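Local coordinates for disulfide bond forming protein (DsbF) (Mycobacterium tuberculosis, PDB 3IOS), which probably oxidises reduced, unfolded secreted proteins to form their disulfide bonds, as a secreted thioredoxin-fold oxidoreductase, at residues A42-W47 against A118-D123. Residues are numbered along the deposited sequence; the frame is centred on the assembly and turned at random.
Sequences AVLWFW and AYAFVD
Phe46, Val122 and Ala120 bury the most surface where strand 42-47 runs antiparallel to strand 118-122, the two axes 4.7 Å apart at 166°. Phe46 has CG anti to its own carbonyl carbon (chi1 -57°), which sets CG beside its own backbone N and turns the CD1-CE1 edge to Ala118 and Ala120: CE1 reaches Ala120 CB at 3.7 Å, while Ala118 O and Ala120 N lie at the same edge, in the ring plane. Trp108 meets this ring edge-to-face. On the same face of the sheet Ala120 CB also packs against Leu44 CB, and Val122 closes the row, its CG2 3.8 Å from Leu44 CD1 and its CB against Ala42 CB.

The opposite face carries Val43, Trp45, Tyr119 and Phe121. The five-membered ring of Trp45 and the Tyr119 ring have planes at 21°, yet are slid so far apart that they barely overlap; Trp45 CD1 touches Tyr119 CE1 at 3.4 Å. Helix 52-67 covers both.

Hydrogen-bonded pairs Ala42-Val122, Leu44-Ala120 and Phe46-Ala118 fix the register. Leu44 N to Ala120 O measures 2.8 Å; Ala118 N to Phe46 O, at 3.4 Å, is weak. Between them, Tyr119 CA makes a CA-H...O contact of 3.2 Å with Leu44 O.

This pairing joins the parallel and antiparallel parts of the central thioredoxin-fold sheet, beside helix 52-67 and the Cys51-Cys54 disulfide motif, which Trp45 touches. Its chemistry implies a buried, mostly apolar interior: the three pairs bond each other's peptides, Val43 and Trp45 turn theirs to strand 72-77, and Tyr119 OH, the polar exception, bonds Glu57.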
ATOM      1  N   ALA A  42       9.357   1.029   3.237  1.00 14.58           N
ATOM      2  CA  ALA A  42       8.042   1.318   2.687  1.00 12.60           C
ATOM      3  C   ALA A  42       7.096   0.150   2.869  1.00 12.40           C
ATOM      4  O   ALA A  42       7.515  -0.996   3.021  1.00 13.90           O
ATOM      5  CB  ALA A  42       8.160   1.673   1.199  1.00 13.96           C
ATOM      6  N   VAL A  43       5.809   0.459   2.883  1.00 11.18           N
ATOM      7  CA  VAL A  43       4.796  -0.574   3.009  1.00 12.04           C
ATOM      8  C   VAL A  43       3.720  -0.301   1.977  1.00 12.43           C
ATOM      9  O   VAL A  43       3.170   0.795   1.934  1.00 12.59           O
ATOM     10  CB  VAL A  43       4.131  -0.566   4.395  1.00 13.65           C
ATOM     11  CG1 VAL A  43       3.015  -1.607   4.439  1.00 15.15           C
ATOM     12  CG2 VAL A  43       5.163  -0.855   5.469  1.00 15.95           C
ATOM     13  N   LEU A  44       3.443  -1.288   1.134  1.00 11.42           N
ATOM     14  CA  LEU A  44       2.384  -1.143   0.148  1.00 12.87           C
ATOM     15  C   LEU A  44       1.218  -1.978   0.649  1.00 11.90           C
ATOM     16  O   LEU A  44       1.361  -3.165   0.949  1.00 14.23           O
ATOM     17  CB  LEU A  44       2.842  -1.624  -1.235  1.00 13.03           C
ATOM     18  CG  LEU A  44       3.897  -0.709  -1.869  1.00 14.83           C
ATOM     19  CD1 LEU A  44       5.265  -1.372  -1.759  1.00 17.68           C
ATOM     20  CD2 LEU A  44       3.556  -0.434  -3.324  1.00 16.37           C
ATOM     21  N   TRP A  45       0.063  -1.336   0.767  1.00 10.85           N
ATOM     22  CA  TRP A  45      -1.139  -1.987   1.248  1.00 11.76           C
ATOM     23  C   TRP A  45      -2.122  -2.119   0.090  1.00 12.60           C
ATOM     24  O   TRP A  45      -2.624  -1.118  -0.426  1.00 12.21           O
ATOM     25  CB  TRP A  45      -1.719  -1.146   2.387  1.00 12.90           C
ATOM     26  CG  TRP A  45      -3.102  -1.483   2.802  1.00 12.77           C
ATOM     27  CD1 TRP A  45      -3.599  -2.720   3.090  1.00 14.51           C
ATOM     28  CD2 TRP A  45      -4.174  -0.560   3.021  1.00 12.84           C
ATOM     29  NE1 TRP A  45      -4.910  -2.625   3.476  1.00 15.37           N
ATOM     30  CE2 TRP A  45      -5.289  -1.310   3.444  1.00 15.26           C
ATOM     31  CE3 TRP A  45      -4.296   0.832   2.907  1.00 14.64           C
ATOM     32  CZ2 TRP A  45      -6.523  -0.716   3.750  1.00 15.11           C
ATOM     33  CZ3 TRP A  45      -5.526   1.423   3.213  1.00 16.61           C
ATOM     34  CH2 TRP A  45      -6.620   0.647   3.629  1.00 17.04           C
ATOM     35  N   PHE A  46      -2.390  -3.360  -0.308  1.00 11.67           N
ATOM     36  CA  PHE A  46      -3.292  -3.625  -1.424  1.00 12.93           C
ATOM     37  C   PHE A  46      -4.711  -3.784  -0.912  1.00 12.10           C
ATOM     38  O   PHE A  46      -4.992  -4.649  -0.079  1.00 14.15           O
ATOM     39  CB  PHE A  46      -2.835  -4.883  -2.163  1.00 13.92           C
ATOM     40  CG  PHE A  46      -1.416  -4.803  -2.655  1.00 14.35           C
ATOM     41  CD1 PHE A  46      -0.346  -4.978  -1.778  1.00 13.76           C
ATOM     42  CD2 PHE A  46      -1.148  -4.503  -3.988  1.00 14.26           C
ATOM     43  CE1 PHE A  46       0.968  -4.855  -2.226  1.00 13.36           C
ATOM     44  CE2 PHE A  46       0.163  -4.379  -4.441  1.00 16.87           C
ATOM     45  CZ  PHE A  46       1.222  -4.555  -3.557  1.00 15.54           C
ATOM     46  N   TRP A  47      -5.605  -2.932  -1.407  1.00 11.84           N
ATOM     47  CA  TRP A  47      -6.997  -2.957  -0.973  1.00 11.93           C
ATOM     48  C   TRP A  47      -7.998  -2.777  -2.106  1.00 12.82           C
ATOM     49  O   TRP A  47      -7.642  -2.353  -3.204  1.00 13.48           O
ATOM     50  CB  TRP A  47      -7.248  -1.872   0.095  1.00 12.45           C
ATOM     51  CG  TRP A  47      -6.960  -0.437  -0.321  1.00 12.33           C
ATOM     52  CD1 TRP A  47      -5.772   0.230  -0.218  1.00 10.18           C
ATOM     53  CD2 TRP A  47      -7.901   0.504  -0.856  1.00 11.52           C
ATOM     54  NE1 TRP A  47      -5.916   1.533  -0.644  1.00 12.11           N
ATOM     55  CE2 TRP A  47      -7.215   1.730  -1.036  1.00 11.21           C
ATOM     56  CE3 TRP A  47      -9.261   0.437  -1.183  1.00 12.66           C
ATOM     57  CZ2 TRP A  47      -7.835   2.870  -1.546  1.00 14.74           C
ATOM     58  CZ3 TRP A  47      -9.881   1.577  -1.693  1.00 13.94           C
ATOM     59  CH2 TRP A  47      -9.170   2.778  -1.861  1.00 14.31           C
ATOM     60  N   ALA A 118      -3.544  -7.447   1.149  1.00 17.47           N
ATOM     61  CA  ALA A 118      -2.171  -7.918   1.069  1.00 17.13           C
ATOM     62  C   ALA A 118      -1.268  -6.755   1.440  1.00 16.40           C
ATOM     63  O   ALA A 118      -1.674  -5.590   1.367  1.00 15.26           O
ATOM     64  CB  ALA A 118      -1.847  -8.412  -0.334  1.00 16.79           C
ATOM     65  N   TYR A 119      -0.049  -7.083   1.849  1.00 14.30           N
ATOM     66  CA  TYR A 119       0.927  -6.079   2.247  1.00 13.87           C
ATOM     67  C   TYR A 119       2.286  -6.407   1.651  1.00 16.55           C
ATOM     68  O   TYR A 119       2.698  -7.566   1.640  1.00 18.74           O
ATOM     69  CB  TYR A 119       1.058  -6.058   3.775  1.00 14.31           C
ATOM     70  CG  TYR A 119      -0.182  -5.614   4.499  1.00 14.63           C
ATOM     71  CD1 TYR A 119      -0.330  -4.292   4.911  1.00 14.96           C
ATOM     72  CD2 TYR A 119      -1.230  -6.502   4.739  1.00 16.17           C
ATOM     73  CE1 TYR A 119      -1.488  -3.861   5.544  1.00 17.32           C
ATOM     74  CE2 TYR A 119      -2.398  -6.080   5.369  1.00 16.17           C
ATOM     75  CZ  TYR A 119      -2.516  -4.756   5.767  1.00 17.73           C
ATOM     76  OH  TYR A 119      -3.663  -4.322   6.390  1.00 22.06           O
ATOM     77  N   ALA A 120       2.976  -5.397   1.134  1.00 12.28           N
ATOM     78  CA  ALA A 120       4.312  -5.618   0.601  1.00 13.31           C
ATOM     79  C   ALA A 120       5.244  -4.783   1.462  1.00 15.10           C
ATOM     80  O   ALA A 120       5.085  -3.566   1.556  1.00 15.63           O
ATOM     81  CB  ALA A 120       4.399  -5.187  -0.852  1.00 15.60           C
ATOM     82  N   PHE A 121       6.197  -5.441   2.114  1.00 14.66           N
ATOM     83  CA  PHE A 121       7.141  -4.732   2.966  1.00 14.64           C
ATOM     84  C   PHE A 121       8.457  -4.567   2.229  1.00 16.28           C
ATOM     85  O   PHE A 121       9.041  -5.534   1.745  1.00 17.30           O
ATOM     86  CB  PHE A 121       7.332  -5.485   4.291  1.00 14.41           C
ATOM     87  CG  PHE A 121       6.060  -5.613   5.088  1.00 14.22           C
ATOM     88  CD1 PHE A 121       5.187  -6.676   4.871  1.00 16.44           C
ATOM     89  CD2 PHE A 121       5.695  -4.624   5.997  1.00 15.16           C
ATOM     90  CE1 PHE A 121       3.969  -6.750   5.547  1.00 15.58           C
ATOM     91  CE2 PHE A 121       4.478  -4.692   6.676  1.00 14.78           C
ATOM     92  CZ  PHE A 121       3.613  -5.758   6.448  1.00 15.74           C
ATOM     93  N   VAL A 122       8.897  -3.319   2.128  1.00 14.68           N
ATOM     94  CA  VAL A 122      10.126  -2.992   1.429  1.00 15.69           C
ATOM     95  C   VAL A 122      11.149  -2.426   2.398  1.00 16.02           C
ATOM     96  O   VAL A 122      10.896  -1.401   3.026  1.00 15.74           O
ATOM     97  CB  VAL A 122       9.857  -1.932   0.345  1.00 16.63           C
ATOM     98  CG1 VAL A 122      11.114  -1.693  -0.469  1.00 16.63           C
ATOM     99  CG2 VAL A 122       8.700  -2.380  -0.545  1.00 18.22           C
ATOM    100  N   ASP A 123      12.299  -3.081   2.538  1.00 16.78           N
ATOM    101  CA  ASP A 123      13.305  -2.549   3.446  1.00 19.65           C
ATOM    102  C   ASP A 123      14.184  -1.576   2.654  1.00 19.45           C
ATOM    103  O   ASP A 123      14.105  -1.525   1.423  1.00 19.67           O
ATOM    104  CB  ASP A 123      14.114  -3.688   4.111  1.00 19.69           C
ATOM    105  CG  ASP A 123      15.091  -4.372   3.173  1.00 22.83           C
ATOM    106  OD1 ASP A 123      15.577  -5.464   3.543  1.00 26.55           O
ATOM    107  OD2 ASP A 123      15.397  -3.840   2.090  1.00 23.63           O
TER